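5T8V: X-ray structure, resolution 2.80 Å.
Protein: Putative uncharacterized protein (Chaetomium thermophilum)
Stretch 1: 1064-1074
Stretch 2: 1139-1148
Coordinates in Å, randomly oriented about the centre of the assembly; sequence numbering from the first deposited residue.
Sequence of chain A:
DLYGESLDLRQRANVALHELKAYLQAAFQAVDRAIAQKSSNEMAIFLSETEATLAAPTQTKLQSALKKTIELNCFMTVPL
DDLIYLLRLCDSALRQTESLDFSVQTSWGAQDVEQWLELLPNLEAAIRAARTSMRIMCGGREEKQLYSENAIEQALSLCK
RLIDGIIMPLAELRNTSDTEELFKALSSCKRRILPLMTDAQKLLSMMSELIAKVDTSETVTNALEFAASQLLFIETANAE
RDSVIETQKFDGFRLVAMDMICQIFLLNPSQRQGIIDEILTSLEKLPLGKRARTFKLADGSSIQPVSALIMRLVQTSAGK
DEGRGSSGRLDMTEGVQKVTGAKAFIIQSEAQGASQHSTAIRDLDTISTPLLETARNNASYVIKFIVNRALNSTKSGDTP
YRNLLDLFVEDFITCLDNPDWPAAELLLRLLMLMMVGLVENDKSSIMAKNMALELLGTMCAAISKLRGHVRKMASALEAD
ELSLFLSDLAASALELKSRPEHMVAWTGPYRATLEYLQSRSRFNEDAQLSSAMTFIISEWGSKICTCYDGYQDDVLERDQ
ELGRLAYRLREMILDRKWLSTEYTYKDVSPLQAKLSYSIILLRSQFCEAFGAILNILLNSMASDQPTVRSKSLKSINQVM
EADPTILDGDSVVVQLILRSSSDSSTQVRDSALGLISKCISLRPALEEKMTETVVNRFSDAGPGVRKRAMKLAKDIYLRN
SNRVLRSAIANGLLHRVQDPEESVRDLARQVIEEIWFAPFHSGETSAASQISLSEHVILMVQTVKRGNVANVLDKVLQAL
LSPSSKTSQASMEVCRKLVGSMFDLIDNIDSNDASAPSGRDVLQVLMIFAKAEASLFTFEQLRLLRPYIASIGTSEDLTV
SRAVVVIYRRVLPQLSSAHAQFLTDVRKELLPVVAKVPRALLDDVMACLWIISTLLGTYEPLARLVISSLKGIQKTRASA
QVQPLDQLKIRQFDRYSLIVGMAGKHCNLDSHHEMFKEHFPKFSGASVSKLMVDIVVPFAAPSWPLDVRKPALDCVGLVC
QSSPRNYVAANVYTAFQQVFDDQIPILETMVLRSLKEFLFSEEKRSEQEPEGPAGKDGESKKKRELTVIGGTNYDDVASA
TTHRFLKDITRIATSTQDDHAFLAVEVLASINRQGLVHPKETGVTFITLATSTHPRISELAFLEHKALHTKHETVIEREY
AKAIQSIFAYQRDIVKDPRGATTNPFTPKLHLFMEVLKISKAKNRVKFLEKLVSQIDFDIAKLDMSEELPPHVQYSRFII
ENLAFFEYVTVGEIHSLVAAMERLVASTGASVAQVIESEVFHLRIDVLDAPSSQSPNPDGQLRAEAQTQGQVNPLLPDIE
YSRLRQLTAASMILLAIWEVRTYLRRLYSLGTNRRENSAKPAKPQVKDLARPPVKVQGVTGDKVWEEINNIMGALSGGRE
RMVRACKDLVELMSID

Stretch 1 (1064-1074) IPILETMVLRS
Stretch 2, residues 1139-1148: DHAFLAVEVL

Both stretches are helical and belong to one chain. Ile1064 is extended, with phi/psi of -96/122, and leads into the first helix, which runs through Ser1074 and continues beyond it. Residues 1139-1148 form the second helix, which also continues. Most residues have phi/psi near -63/-42; Leu1067 (-83/-4) and Glu1068 (-91/-22) depart most within the helices. The N-to-C directions diverge by 30°, with a signed crossing angle of 30°, and the axes approach to 9.7 Å. The register is set by two pairs: Thr1069 CA lies 7.4 Å from His1140 CA, and Leu1072 CA lies 6.7 Å from Ala1144 CA. Mostly i to i+4 bonds hold each helix, such as Thr1069 N to Pro1065 O at 2.9 Å and Ala1144 N to His1140 O at 3.0 Å; Val1071 N instead makes a weak bond to Glu1068 O at 3.3 Å.

The contact buries 368 Å², summed over both sides. His1140, Leu1072 and Leu1143 contribute most of it, and all three direct CB toward the other helix.

His1140 is the knob of the packing. Its chi1 is -164° (t) and its chi2 is -132°, which place the imidazole among Pro1065, Glu1068, Thr1069 and Leu1072. A flat ring with polar atoms suits this mixed pocket. Glu1068 starts sideways, but chi1 of 74° (p), chi2 of -173° (t) and chi3 of 1° bring its carboxylate in. Glu1068 OE2 lies 3.1 Å from His1140 CE1, near the ring plane at the edge. Thr1069 OG1 is 2.7 Å from His1140 NE2, with chi1 at -60° (m). Thr1069 OG1 also donates to Pro1065 O at 2.8 Å within its own helix, although its position is less certain because the model is crowded there. Pro1065 O lies 3.4 Å from His1140 NE2, at a poor angle for a hydrogen bond.

Beyond the histidine the contact becomes apolar. Leu1072 is m,t (-71°, 172°). Leu1072 CD1 reaches 3.8 Å from His1140 NE2 and 4.5 Å from Ala1144 CB. The small methyl of Ala1144 accompanies the close backbone approach at this level. Leu1143 is t,p (-180°, 62°), and its CD2 packs 3.6 Å from Leu1072 CB. Leu1143 CD2 also lies 3.9 Å from both Thr1069 CG2 and Arg1073 CG. Arg1073 points its CB away and is exposed, with an extended chain (m,t,t, chi4 175°); its aliphatic part borders the leucine. Val1147, with chi1 169° (t), extends the contact toward the C-terminal end, its CG2 lying 3.7 Å from Leu1072 O.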

# COMPACT_ATOMS: atom_id res chain seq x y z
N ILE A 1064 28.74 -2.16 -49.42
CA ILE A 1064 28.05 -3.45 -49.38
C ILE A 1064 27.92 -3.86 -47.92
O ILE A 1064 28.95 -3.99 -47.24
CB ILE A 1064 28.79 -4.52 -50.19
CG1 ILE A 1064 28.85 -4.10 -51.67
CG2 ILE A 1064 28.10 -5.87 -50.05
CD1 ILE A 1064 29.69 -5.01 -52.54
N PRO A 1065 26.71 -4.08 -47.39
CA PRO A 1065 26.58 -4.30 -45.94
C PRO A 1065 27.29 -5.54 -45.41
O PRO A 1065 27.95 -5.46 -44.37
CB PRO A 1065 25.06 -4.40 -45.75
CG PRO A 1065 24.48 -3.64 -46.89
CD PRO A 1065 25.39 -3.91 -48.04
N ILE A 1066 27.15 -6.69 -46.07
CA ILE A 1066 27.61 -7.95 -45.46
C ILE A 1066 29.13 -7.97 -45.36
O ILE A 1066 29.70 -8.26 -44.30
CB ILE A 1066 27.07 -9.16 -46.25
CG1 ILE A 1066 27.52 -10.47 -45.61
CG2 ILE A 1066 27.48 -9.12 -47.72
CD1 ILE A 1066 26.97 -10.71 -44.22
N LEU A 1067 29.82 -7.66 -46.45
CA LEU A 1067 31.27 -7.77 -46.44
C LEU A 1067 31.95 -6.54 -45.83
O LEU A 1067 33.18 -6.55 -45.68
CB LEU A 1067 31.80 -8.03 -47.85
CG LEU A 1067 31.27 -7.22 -49.04
CD1 LEU A 1067 31.97 -5.89 -49.13
CD2 LEU A 1067 31.46 -8.02 -50.32
N GLU A 1068 31.19 -5.51 -45.46
CA GLU A 1068 31.72 -4.50 -44.55
C GLU A 1068 31.41 -4.83 -43.10
O GLU A 1068 32.11 -4.34 -42.20
CB GLU A 1068 31.17 -3.11 -44.91
CG GLU A 1068 29.72 -2.85 -44.55
CD GLU A 1068 29.21 -1.52 -45.09
OE1 GLU A 1068 30.00 -0.81 -45.76
OE2 GLU A 1068 28.04 -1.18 -44.86
N THR A 1069 30.40 -5.66 -42.85
CA THR A 1069 30.29 -6.32 -41.56
C THR A 1069 31.49 -7.22 -41.32
O THR A 1069 32.03 -7.28 -40.20
CB THR A 1069 29.00 -7.14 -41.48
OG1 THR A 1069 27.87 -6.28 -41.66
CG2 THR A 1069 28.88 -7.85 -40.13
N MET A 1070 31.95 -7.93 -42.36
CA MET A 1070 33.14 -8.75 -42.23
C MET A 1070 34.35 -7.94 -41.75
O MET A 1070 35.20 -8.47 -41.03
CB MET A 1070 33.46 -9.43 -43.56
CG MET A 1070 32.39 -10.41 -44.04
SD MET A 1070 32.19 -11.85 -42.98
CE MET A 1070 30.87 -11.31 -41.88
N VAL A 1071 34.43 -6.67 -42.14
CA VAL A 1071 35.53 -5.82 -41.70
C VAL A 1071 35.27 -5.26 -40.31
O VAL A 1071 36.15 -5.26 -39.44
CB VAL A 1071 35.76 -4.69 -42.72
CG1 VAL A 1071 36.93 -3.80 -42.30
CG2 VAL A 1071 36.00 -5.26 -44.12
N LEU A 1072 34.04 -4.78 -40.07
CA LEU A 1072 33.73 -4.16 -38.79
C LEU A 1072 33.88 -5.14 -37.64
O LEU A 1072 34.32 -4.76 -36.55
CB LEU A 1072 32.31 -3.59 -38.82
CG LEU A 1072 32.08 -2.36 -39.69
CD1 LEU A 1072 30.60 -2.03 -39.76
CD2 LEU A 1072 32.87 -1.16 -39.17
N ARG A 1073 33.52 -6.41 -37.86
CA ARG A 1073 33.66 -7.40 -36.79
C ARG A 1073 35.12 -7.64 -36.46
O ARG A 1073 35.49 -7.76 -35.28
CB ARG A 1073 32.96 -8.69 -37.19
CG ARG A 1073 31.44 -8.58 -37.17
CD ARG A 1073 30.77 -9.84 -37.68
NE ARG A 1073 29.32 -9.79 -37.49
CZ ARG A 1073 28.47 -10.71 -37.93
NH1 ARG A 1073 28.91 -11.77 -38.60
NH2 ARG A 1073 27.17 -10.58 -37.70
N SER A 1074 35.98 -7.72 -37.48
CA SER A 1074 37.41 -7.87 -37.25
C SER A 1074 37.95 -6.69 -36.45
O SER A 1074 38.60 -6.87 -35.41
CB SER A 1074 38.15 -7.99 -38.58
OG SER A 1074 39.53 -8.21 -38.37
N ASP A 1139 20.80 -2.83 -36.56
CA ASP A 1139 21.86 -3.47 -35.79
C ASP A 1139 23.24 -3.23 -36.41
O ASP A 1139 24.23 -3.11 -35.69
CB ASP A 1139 21.58 -4.97 -35.68
CG ASP A 1139 20.42 -5.28 -34.75
OD1 ASP A 1139 20.33 -4.63 -33.69
OD2 ASP A 1139 19.61 -6.16 -35.09
N HIS A 1140 23.31 -3.18 -37.74
CA HIS A 1140 24.59 -2.93 -38.39
C HIS A 1140 25.20 -1.61 -37.91
O HIS A 1140 26.37 -1.57 -37.48
CB HIS A 1140 24.38 -2.91 -39.91
CG HIS A 1140 25.65 -3.03 -40.69
ND1 HIS A 1140 25.95 -2.20 -41.75
CD2 HIS A 1140 26.69 -3.89 -40.58
CE1 HIS A 1140 27.12 -2.54 -42.25
NE2 HIS A 1140 27.59 -3.56 -41.56
N ALA A 1141 24.43 -0.53 -37.97
CA ALA A 1141 24.87 0.73 -37.41
C ALA A 1141 25.31 0.55 -35.96
O ALA A 1141 26.29 1.17 -35.52
CB ALA A 1141 23.75 1.77 -37.51
N PHE A 1142 24.60 -0.29 -35.20
CA PHE A 1142 25.01 -0.53 -33.82
C PHE A 1142 26.39 -1.16 -33.75
O PHE A 1142 27.15 -0.89 -32.81
CB PHE A 1142 24.02 -1.42 -33.08
CG PHE A 1142 24.51 -1.83 -31.72
CD1 PHE A 1142 24.64 -0.89 -30.71
CD2 PHE A 1142 24.86 -3.14 -31.46
CE1 PHE A 1142 25.10 -1.25 -29.46
CE2 PHE A 1142 25.32 -3.51 -30.21
CZ PHE A 1142 25.44 -2.56 -29.21
N LEU A 1143 26.73 -2.01 -34.72
CA LEU A 1143 28.09 -2.55 -34.78
C LEU A 1143 29.09 -1.43 -35.03
O LEU A 1143 30.13 -1.36 -34.36
CB LEU A 1143 28.17 -3.61 -35.88
CG LEU A 1143 29.53 -4.29 -36.08
CD1 LEU A 1143 29.97 -5.03 -34.84
CD2 LEU A 1143 29.48 -5.23 -37.27
N ALA A 1144 28.79 -0.55 -35.98
CA ALA A 1144 29.69 0.57 -36.26
C ALA A 1144 29.94 1.40 -35.00
O ALA A 1144 31.09 1.62 -34.60
CB ALA A 1144 29.13 1.44 -37.38
N VAL A 1145 28.86 1.88 -34.36
CA VAL A 1145 29.02 2.66 -33.14
C VAL A 1145 29.67 1.84 -32.04
O VAL A 1145 30.28 2.41 -31.13
CB VAL A 1145 27.66 3.23 -32.66
CG1 VAL A 1145 26.71 2.11 -32.36
CG2 VAL A 1145 27.85 4.11 -31.43
N GLU A 1146 29.54 0.52 -32.10
CA GLU A 1146 30.22 -0.32 -31.12
C GLU A 1146 31.73 -0.32 -31.35
O GLU A 1146 32.50 -0.51 -30.40
CB GLU A 1146 29.67 -1.74 -31.17
CG GLU A 1146 30.04 -2.60 -29.98
CD GLU A 1146 29.31 -3.93 -29.98
OE1 GLU A 1146 28.47 -4.15 -30.87
OE2 GLU A 1146 29.58 -4.76 -29.08
N VAL A 1147 32.16 -0.10 -32.59
CA VAL A 1147 33.58 0.10 -32.87
C VAL A 1147 34.02 1.50 -32.45
O VAL A 1147 35.07 1.67 -31.82
CB VAL A 1147 33.87 -0.17 -34.35
CG1 VAL A 1147 35.28 0.28 -34.73
CG2 VAL A 1147 33.69 -1.65 -34.66
N LEU A 1148 33.22 2.52 -32.78
CA LEU A 1148 33.61 3.89 -32.44
C LEU A 1148 33.68 4.09 -30.94
O LEU A 1148 34.53 4.84 -30.44
CB LEU A 1148 32.64 4.89 -33.06
CG LEU A 1148 33.17 5.58 -34.32
CD1 LEU A 1148 33.45 4.53 -35.37
CD2 LEU A 1148 32.18 6.61 -34.84